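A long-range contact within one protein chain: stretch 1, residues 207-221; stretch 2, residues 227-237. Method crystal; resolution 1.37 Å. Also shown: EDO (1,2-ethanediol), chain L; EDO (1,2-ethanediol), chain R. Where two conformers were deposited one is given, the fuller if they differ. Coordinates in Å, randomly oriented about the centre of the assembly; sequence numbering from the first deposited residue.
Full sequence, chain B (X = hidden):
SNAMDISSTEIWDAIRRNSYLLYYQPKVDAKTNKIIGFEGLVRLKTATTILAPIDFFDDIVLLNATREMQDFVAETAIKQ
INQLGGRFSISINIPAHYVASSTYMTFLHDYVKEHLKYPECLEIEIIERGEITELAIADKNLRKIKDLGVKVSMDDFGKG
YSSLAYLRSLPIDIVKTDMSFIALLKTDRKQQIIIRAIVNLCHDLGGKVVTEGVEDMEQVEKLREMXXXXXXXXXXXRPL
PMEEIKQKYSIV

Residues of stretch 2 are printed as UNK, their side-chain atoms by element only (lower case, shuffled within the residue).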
# COMPACT_ATOMS: atom_id res chain seq x y z
N GLY B 207 13.02 -16.97 20.93
CA GLY B 207 12.30 -17.65 19.88
C GLY B 207 13.25 -18.45 19.01
O GLY B 207 14.43 -18.63 19.37
N LYS B 208 12.73 -18.93 17.88
CA LYS B 208 13.51 -19.68 16.91
C LYS B 208 13.21 -19.16 15.52
O LYS B 208 12.22 -18.50 15.30
CB LYS B 208 13.19 -21.15 17.02
CG LYS B 208 13.55 -21.66 18.40
CD LYS B 208 13.61 -23.14 18.53
CE LYS B 208 14.22 -23.49 19.87
NZ LYS B 208 14.17 -24.94 20.02
N VAL B 209 14.08 -19.48 14.57
CA VAL B 209 13.96 -18.98 13.21
C VAL B 209 13.77 -20.14 12.24
O VAL B 209 14.47 -21.14 12.36
CB VAL B 209 15.26 -18.27 12.82
CG1 VAL B 209 15.25 -17.88 11.37
CG2 VAL B 209 15.46 -17.04 13.67
N VAL B 210 12.87 -20.01 11.27
CA VAL B 210 12.77 -20.97 10.16
C VAL B 210 13.18 -20.23 8.90
O VAL B 210 12.62 -19.18 8.63
CB VAL B 210 11.32 -21.49 9.90
CG1 VAL B 210 11.33 -22.41 8.68
CG2 VAL B 210 10.74 -22.22 11.08
N THR B 211 14.14 -20.74 8.14
CA THR B 211 14.45 -20.11 6.86
C THR B 211 13.81 -20.94 5.75
O THR B 211 14.17 -22.09 5.58
CB THR B 211 15.98 -19.98 6.65
OG1 THR B 211 16.61 -21.23 6.88
CG2 THR B 211 16.57 -18.96 7.59
N GLU B 212 12.86 -20.36 5.01
CA GLU B 212 12.24 -21.01 3.87
C GLU B 212 13.05 -20.71 2.62
O GLU B 212 13.91 -19.83 2.62
CB GLU B 212 10.82 -20.51 3.64
CG GLU B 212 9.98 -20.43 4.88
CD GLU B 212 8.52 -20.12 4.56
OE1 GLU B 212 8.14 -20.19 3.37
OE2 GLU B 212 7.75 -19.80 5.47
N GLY B 213 12.76 -21.43 1.55
CA GLY B 213 13.43 -21.20 0.28
C GLY B 213 14.81 -21.82 0.26
O GLY B 213 15.63 -21.44 -0.57
N VAL B 214 15.07 -22.77 1.15
CA VAL B 214 16.37 -23.44 1.13
C VAL B 214 16.45 -24.34 -0.10
O VAL B 214 15.62 -25.23 -0.29
CB VAL B 214 16.66 -24.23 2.43
CG1 VAL B 214 17.97 -24.99 2.32
CG2 VAL B 214 16.72 -23.28 3.62
N GLU B 215 17.45 -24.11 -0.94
CA GLU B 215 17.55 -24.82 -2.20
C GLU B 215 18.78 -25.73 -2.32
O GLU B 215 18.75 -26.72 -3.04
CB GLU B 215 17.48 -23.81 -3.34
CG GLU B 215 16.17 -23.05 -3.38
CD GLU B 215 15.21 -23.56 -4.43
OE1 GLU B 215 15.68 -24.03 -5.48
OE2 GLU B 215 13.98 -23.48 -4.21
N ASP B 216 19.87 -25.41 -1.62
CA ASP B 216 21.10 -26.18 -1.81
C ASP B 216 21.95 -26.35 -0.55
O ASP B 216 21.77 -25.65 0.44
CB ASP B 216 21.93 -25.65 -2.99
CG ASP B 216 22.58 -24.29 -2.72
OD1 ASP B 216 22.96 -23.96 -1.60
OD2 ASP B 216 22.76 -23.53 -3.68
N MSE B 217 22.89 -27.29 -0.61
CA MSE B 217 23.70 -27.64 0.53
C MSE B 217 24.63 -26.49 1.00
O MSE B 217 24.92 -26.37 2.15
CB MSE B 217 24.47 -28.95 0.24
CG MSE B 217 25.21 -29.55 1.44
SE MSE B 217 24.06 -30.05 2.93
CE MSE B 217 25.16 -29.36 4.37
N GLU B 218 25.10 -25.65 0.07
CA GLU B 218 25.95 -24.53 0.45
C GLU B 218 25.19 -23.55 1.34
O GLU B 218 25.75 -22.98 2.29
CB GLU B 218 26.55 -23.84 -0.78
CG GLU B 218 27.63 -24.65 -1.50
CD GLU B 218 28.28 -23.94 -2.70
OE1 GLU B 218 28.34 -22.69 -2.72
OE2 GLU B 218 28.76 -24.64 -3.62
N GLN B 219 23.90 -23.35 1.05
CA GLN B 219 23.02 -22.60 1.94
C GLN B 219 22.91 -23.26 3.30
O GLN B 219 22.98 -22.58 4.31
CB GLN B 219 21.62 -22.44 1.36
CG GLN B 219 21.48 -21.26 0.41
CD GLN B 219 20.17 -21.28 -0.35
OE1 GLN B 219 19.70 -22.32 -0.79
NE2 GLN B 219 19.57 -20.12 -0.50
N VAL B 220 22.71 -24.57 3.32
CA VAL B 220 22.60 -25.29 4.58
C VAL B 220 23.83 -25.09 5.46
O VAL B 220 23.74 -24.84 6.67
CB VAL B 220 22.39 -26.78 4.34
CG1 VAL B 220 22.48 -27.54 5.68
CG2 VAL B 220 21.05 -27.00 3.66
N GLU B 221 24.99 -25.17 4.83
CA GLU B 221 26.23 -24.98 5.56
C GLU B 221 26.24 -23.61 6.26
O GLU B 221 26.53 -23.53 7.45
CB GLU B 221 27.41 -25.14 4.62
CG GLU B 221 27.59 -26.55 4.14
CD GLU B 221 28.61 -26.66 3.01
OE1 GLU B 221 29.07 -25.61 2.50
OE2 GLU B 221 28.96 -27.79 2.62
N UNK B 227 23.32 -20.39 13.10
CA UNK B 227 22.43 -20.79 14.17
C UNK B 227 20.94 -20.77 13.81
O UNK B 227 20.09 -20.72 14.70
n UNK B 227 26.38 -17.68 16.31
c UNK B 227 25.90 -18.71 17.29
c UNK B 227 24.42 -19.06 17.13
c UNK B 227 22.70 -19.97 15.46
c UNK B 227 24.19 -19.94 15.90
N UNK B 228 20.61 -20.84 12.52
CA UNK B 228 19.21 -20.98 12.13
C UNK B 228 18.71 -22.30 12.71
O UNK B 228 19.40 -23.31 12.64
c UNK B 228 19.52 -19.64 10.02
c UNK B 228 19.06 -20.97 10.59
c UNK B 228 17.63 -21.20 10.24
N UNK B 229 17.52 -22.31 13.28
CA UNK B 229 17.03 -23.51 13.92
C UNK B 229 16.41 -24.55 12.97
O UNK B 229 16.57 -25.73 13.18
o UNK B 229 16.34 -20.92 15.74
c UNK B 229 16.47 -22.15 15.95
c UNK B 229 15.97 -23.13 14.94
o UNK B 229 17.00 -22.63 16.95
N UNK B 230 15.68 -24.09 11.94
CA UNK B 230 14.87 -24.97 11.10
C UNK B 230 14.97 -24.55 9.66
O UNK B 230 15.11 -23.37 9.37
c UNK B 230 12.70 -24.18 13.78
c UNK B 230 13.40 -24.92 11.47
c UNK B 230 12.44 -24.42 15.12
c UNK B 230 13.13 -25.19 12.93
o UNK B 230 12.37 -25.92 16.94
c UNK B 230 13.30 -26.46 13.47
c UNK B 230 13.06 -26.70 14.81
c UNK B 230 12.63 -25.68 15.62
N UNK B 231 14.86 -25.53 8.77
CA UNK B 231 14.92 -25.30 7.33
C UNK B 231 13.63 -25.74 6.63
O UNK B 231 12.99 -26.71 7.04
c UNK B 231 19.97 -25.18 8.21
c UNK B 231 16.07 -26.09 6.70
c UNK B 231 17.82 -24.45 7.51
c UNK B 231 18.36 -26.78 7.48
c UNK B 231 19.08 -24.16 7.99
c UNK B 231 17.44 -25.76 7.24
c UNK B 231 19.62 -26.48 7.96
N UNK B 232 13.32 -25.07 5.54
CA UNK B 232 12.23 -25.45 4.67
C UNK B 232 12.63 -25.04 3.23
O UNK B 232 13.21 -24.00 3.01
o UNK B 232 8.69 -23.72 6.15
c UNK B 232 8.60 -24.20 5.04
c UNK B 232 10.98 -24.70 5.15
n UNK B 232 7.53 -24.08 4.31
c UNK B 232 9.73 -24.98 4.44
N UNK B 233 12.36 -25.89 2.26
CA UNK B 233 12.61 -25.51 0.90
C UNK B 233 12.77 -26.72 0.02
O UNK B 233 12.79 -27.84 0.52
N UNK B 234 12.92 -26.48 -1.27
CA UNK B 234 13.00 -27.53 -2.28
C UNK B 234 14.05 -28.61 -1.97
O UNK B 234 13.87 -29.79 -2.29
c UNK B 234 11.59 -29.35 -6.78
c UNK B 234 13.24 -26.92 -3.68
c UNK B 234 11.31 -27.67 -5.10
c UNK B 234 12.66 -27.76 -4.77
c UNK B 234 12.92 -29.46 -6.48
c UNK B 234 10.78 -28.46 -6.10
o UNK B 234 11.06 -30.14 -7.79
c UNK B 234 13.45 -28.67 -5.47
N UNK B 235 15.15 -28.21 -1.33
CA UNK B 235 16.27 -29.11 -1.05
C UNK B 235 15.84 -30.32 -0.22
O UNK B 235 16.43 -31.41 -0.29
c UNK B 235 18.63 -29.20 -0.10
c UNK B 235 18.96 -29.66 1.18
c UNK B 235 19.49 -29.53 -1.14
c UNK B 235 20.92 -30.76 0.34
c UNK B 235 17.39 -28.36 -0.34
c UNK B 235 20.08 -30.44 1.40
c UNK B 235 20.62 -30.30 -0.93
o UNK B 235 22.05 -31.53 0.53
N UNK B 236 14.80 -30.11 0.58
CA UNK B 236 14.24 -31.17 1.38
C UNK B 236 13.00 -31.70 0.69
O UNK B 236 12.96 -32.87 0.28
c UNK B 236 15.61 -28.86 3.51
c UNK B 236 15.28 -30.21 3.45
c UNK B 236 16.82 -28.45 4.09
c UNK B 236 14.01 -30.66 2.79
c UNK B 236 17.37 -30.74 4.51
c UNK B 236 17.69 -29.39 4.60
c UNK B 236 16.17 -31.14 3.93
N UNK B 237 12.00 -30.84 0.51
CA UNK B 237 10.77 -31.24 -0.20
C UNK B 237 9.86 -30.07 -0.59
O UNK B 237 9.57 -29.21 0.23
o UNK B 237 8.87 -32.79 -0.08
c UNK B 237 9.97 -32.25 0.64
C1 EDO L . 11.49 -23.36 -2.68
O1 EDO L . 12.69 -23.80 -2.04
C2 EDO L . 10.32 -23.35 -1.73
O2 EDO L . 10.00 -24.68 -1.30
C1 EDO R . 11.76 -31.51 -3.78
O1 EDO R . 10.51 -31.99 -4.27
C2 EDO R . 12.78 -32.60 -4.06
O2 EDO R . 14.06 -32.25 -3.53

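Position 227 carries four carbons in a row ending in a nitrogen, an unbranched amine that touches nothing on stretch 1: Lys227. Its charged end suits an exposed place.

Position 228 has three carbons, one bearing the other two, and one of them lies 3.5 Å from Thr211 OG1 and 4.2 Å from Val209 CG1: Val228, a small branched group in a buried setting.

At position 229 two carbons end in two oxygens, one of which lies 2.9 Å from Val209 N: Asp229. The side-chain carboxylate accepts a backbone hydrogen bond, Val209 N donating to Asp229 OD2, so the side chain takes up an amide at the start of the pairing.

Position 230 shows one carbon and a six-carbon ring bearing an oxygen; its CB packs 3.8 Å from Val210 CG2, while the oxygen reaches Lys208 CD at 3.4 Å: Tyr230. The long side chain thus covers stretch 1 from valine to lysine.

Position 231 has the same ring without oxygen, its carbons 3.8 Å from Val220 CG1 and 4.2 Å from Val214 CG2, with Thr211 OG1 at its edge: Phe231, an apolar ring for a buried place.

Position 232 has three carbons, the third carrying oxygen and nitrogen, the oxygen 3.8 Å from Glu212 CG: Gln232. Its amide group finds hydrogen bonds elsewhere in the structure, which makes burial affordable.

Position 233 has no side-chain atoms: Gly233. A CB would fall 2.2 Å from Val214 O, and the backbone angles themselves call for glycine.

Position 234 again bears a ring with one oxygen; its CB is 3.6 Å from Glu215 OE2, but the ring leads away, with an ethanediol over one face: Tyr234, whose hydroxyl is hydrogen-bonded elsewhere in the structure.

Position 235 is a third such ring, with Asp216 C and Met217 N over one face and its oxygen 3.5 Å from Met217 SE: Tyr235, an exposed phenol that can cover the helix start.

Position 236 has a bare ring, its carbons 4.1 Å from Val214 CG1 and 4.2 Å from Val220 CG2: Phe236, an apolar ring matching two valines.

Position 237 has one carbon and one oxygen, out of reach of stretch 1: Ser237, buried, its hydroxyl hydrogen-bonded to a residue just outside the stretches.

The contact works as a parallel strand pairing extended by aromatic packing. Thr211 N donates to Tyr230 O (3.1 Å), Gln232 N to Thr211 O (3.1 Å), and Val214 N to Gln232 O (2.9 Å); Tyr235 N then reaches Val214 O (3.2 Å). Val214 and Val220 gather Phe231 of the strand with Tyr235 and Phe236, which follow it; Val220 CG1 against Phe231 CE2 (3.8 Å) ties helix to sheet.

Stretch 2 (227-237) KVDYFQGYYFS
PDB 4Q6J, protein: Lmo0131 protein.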